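Local coordinates for protein (R)-2-hydroxyglutaryl-CoA dehydratase activating ATPase (Acidaminococcus fermentans, PDB 1HUX) that hydrolyses ATP slowly and uses it to drive electron transfer from a [4Fe-4S] cluster shared between two subunits, activating the dehydratase of glutamate fermentation, at residues 106-111 with 129-134. Residues are numbered along the deposited sequence; the frame is centred on the assembly and turned at random.
Sequences QDVKVI and AGTGRF
Gln-106 meets Thr-131 and Arg-133 where a strand of the actin fold begins beside the start of a helix. The CG of Gln-106 lies at the edge of the Arg-133 guanidinium, near its plane and 4.2 Å from NH1, while amide and guanidinium planes are turned 70° apart. Arg-133 NH2 is hydrogen-bonded to Ser-172 OG of the second subunit, whose Phe-169 packs on both Gln-106 and Arg-133.

At Asp-107 the backbone makes the contact: its N faces the methyl CG2 of Thr-131 at 3.5 Å. The Asp-107 side chain leaves the backbone away from the segment 129-134, and its OD2 forms a salt bridge with Lys-109 NZ (3.1 Å), which also pairs with Asp-102; Asp-107 touches the bound ADP as well. The Val-108 side chain leaves its backbone toward the segment 129-134, and Val-108 CG2 lies 3.3 Å from Gly-130 O and 4.0 Å from Thr-131 CG2.

Thr-131 is the N-cap of helix 132-142. With chi1 at 78°, Thr-131 OG1 sits between its own backbone N and carbonyl carbon, and accepts from Arg-133 N at 2.9 Å and, weakly, from Phe-134 N; it is also hydrogen-bonded to Ala-128 O. One side chain thus gives its methyl to the strand and its hydroxyl to the helix start. Gly-132 belongs to the ADP pocket and Ala-129 borders the iron-sulfur cluster, so a residue of the one site and a residue of the other stand three positions apart along the chain.

Strand 107-114 runs antiparallel between 99-104 and 117-124. Val-108 reaches Val-199 of helix 184-204, against which Phe-134 also packs, and helix 82-93 lies against Lys-109 and Ile-111.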
loop_
_atom_site.group_PDB
_atom_site.type_symbol
_atom_site.label_atom_id
_atom_site.label_comp_id
_atom_site.label_asym_id
_atom_site.label_seq_id
_atom_site.Cartn_x
_atom_site.Cartn_y
_atom_site.Cartn_z
ATOM N N GLN A 106 -6.189 -10.469 0.834
ATOM C CA GLN A 106 -4.848 -10.498 0.240
ATOM C C GLN A 106 -4.642 -10.597 -1.286
ATOM O O GLN A 106 -3.495 -10.743 -1.743
ATOM C CB GLN A 106 -4.038 -11.591 0.918
ATOM C CG GLN A 106 -3.675 -11.227 2.330
ATOM C CD GLN A 106 -3.303 -12.426 3.160
ATOM O OE1 GLN A 106 -2.444 -13.223 2.765
ATOM N NE2 GLN A 106 -3.942 -12.565 4.328
ATOM N N ASP A 107 -5.718 -10.506 -2.071
ATOM C CA ASP A 107 -5.579 -10.562 -3.538
ATOM C C ASP A 107 -6.893 -10.381 -4.332
ATOM O O ASP A 107 -7.997 -10.662 -3.837
ATOM C CB ASP A 107 -4.936 -11.887 -3.948
ATOM C CG ASP A 107 -5.919 -13.038 -3.895
ATOM O OD1 ASP A 107 -6.483 -13.290 -2.804
ATOM O OD2 ASP A 107 -6.138 -13.678 -4.948
ATOM N N VAL A 108 -6.761 -9.896 -5.566
ATOM C CA VAL A 108 -7.909 -9.690 -6.445
ATOM C C VAL A 108 -7.514 -10.271 -7.785
ATOM O O VAL A 108 -6.318 -10.386 -8.077
ATOM C CB VAL A 108 -8.216 -8.200 -6.686
ATOM C CG1 VAL A 108 -9.634 -8.058 -7.194
ATOM C CG2 VAL A 108 -8.019 -7.402 -5.428
ATOM N N LYS A 109 -8.501 -10.632 -8.603
ATOM C CA LYS A 109 -8.218 -11.195 -9.927
ATOM C C LYS A 109 -9.476 -11.244 -10.793
ATOM O O LYS A 109 -10.559 -11.635 -10.337
ATOM C CB LYS A 109 -7.591 -12.590 -9.788
ATOM C CG LYS A 109 -8.470 -13.632 -9.126
ATOM C CD LYS A 109 -7.719 -14.945 -8.974
ATOM C CE LYS A 109 -7.078 -15.090 -7.590
ATOM N NZ LYS A 109 -8.074 -15.496 -6.542
ATOM N N VAL A 110 -9.341 -10.802 -12.040
ATOM C CA VAL A 110 -10.471 -10.798 -12.956
ATOM C C VAL A 110 -10.179 -11.839 -14.012
ATOM O O VAL A 110 -9.109 -11.835 -14.625
ATOM C CB VAL A 110 -10.653 -9.440 -13.636
ATOM C CG1 VAL A 110 -12.021 -9.392 -14.300
ATOM C CG2 VAL A 110 -10.506 -8.326 -12.624
ATOM N N ILE A 111 -11.138 -12.728 -14.223
ATOM C CA ILE A 111 -10.954 -13.816 -15.168
ATOM C C ILE A 111 -11.935 -13.843 -16.345
ATOM O O ILE A 111 -13.156 -13.699 -16.169
ATOM C CB ILE A 111 -11.035 -15.182 -14.411
ATOM C CG1 ILE A 111 -10.029 -15.194 -13.257
ATOM C CG2 ILE A 111 -10.765 -16.344 -15.366
ATOM C CD1 ILE A 111 -10.194 -16.381 -12.336
ATOM N N ALA A 129 -4.295 -2.928 -1.741
ATOM C CA ALA A 129 -5.418 -2.133 -2.228
ATOM C C ALA A 129 -6.404 -2.998 -3.006
ATOM O O ALA A 129 -6.007 -3.907 -3.727
ATOM C CB ALA A 129 -4.915 -0.985 -3.114
ATOM N N GLY A 130 -7.690 -2.717 -2.842
ATOM C CA GLY A 130 -8.706 -3.473 -3.556
ATOM C C GLY A 130 -8.995 -4.863 -3.015
ATOM O O GLY A 130 -9.941 -5.523 -3.445
ATOM N N THR A 131 -8.177 -5.323 -2.081
ATOM C CA THR A 131 -8.387 -6.641 -1.488
ATOM C C THR A 131 -9.286 -6.521 -0.256
ATOM O O THR A 131 -9.603 -5.424 0.191
ATOM C CB THR A 131 -7.090 -7.253 -1.006
ATOM O OG1 THR A 131 -6.741 -6.636 0.240
ATOM C CG2 THR A 131 -5.975 -7.046 -2.028
ATOM N N GLY A 132 -9.691 -7.657 0.292
ATOM C CA GLY A 132 -10.555 -7.623 1.455
ATOM C C GLY A 132 -9.770 -7.099 2.641
ATOM O O GLY A 132 -10.340 -6.712 3.672
ATOM N N ARG A 133 -8.449 -7.092 2.485
ATOM C CA ARG A 133 -7.555 -6.621 3.526
ATOM C C ARG A 133 -7.665 -5.097 3.616
ATOM O O ARG A 133 -7.486 -4.490 4.675
ATOM C CB ARG A 133 -6.131 -7.042 3.188
ATOM C CG ARG A 133 -5.114 -6.605 4.204
ATOM C CD ARG A 133 -5.499 -7.060 5.605
ATOM N NE ARG A 133 -4.373 -6.879 6.503
ATOM C CZ ARG A 133 -3.227 -7.547 6.386
ATOM N NH1 ARG A 133 -3.063 -8.448 5.416
ATOM N NH2 ARG A 133 -2.227 -7.293 7.224
ATOM N N PHE A 134 -7.956 -4.486 2.474
ATOM C CA PHE A 134 -8.140 -3.044 2.398
ATOM C C PHE A 134 -9.340 -2.747 3.298
ATOM O O PHE A 134 -9.262 -1.919 4.202
ATOM C CB PHE A 134 -8.438 -2.633 0.941
ATOM C CG PHE A 134 -8.739 -1.174 0.765
ATOM C CD1 PHE A 134 -7.726 -0.226 0.825
ATOM C CD2 PHE A 134 -10.043 -0.743 0.584
ATOM C CE1 PHE A 134 -7.988 1.136 0.717
ATOM C CE2 PHE A 134 -10.338 0.620 0.470
ATOM C CZ PHE A 134 -9.301 1.567 0.539
#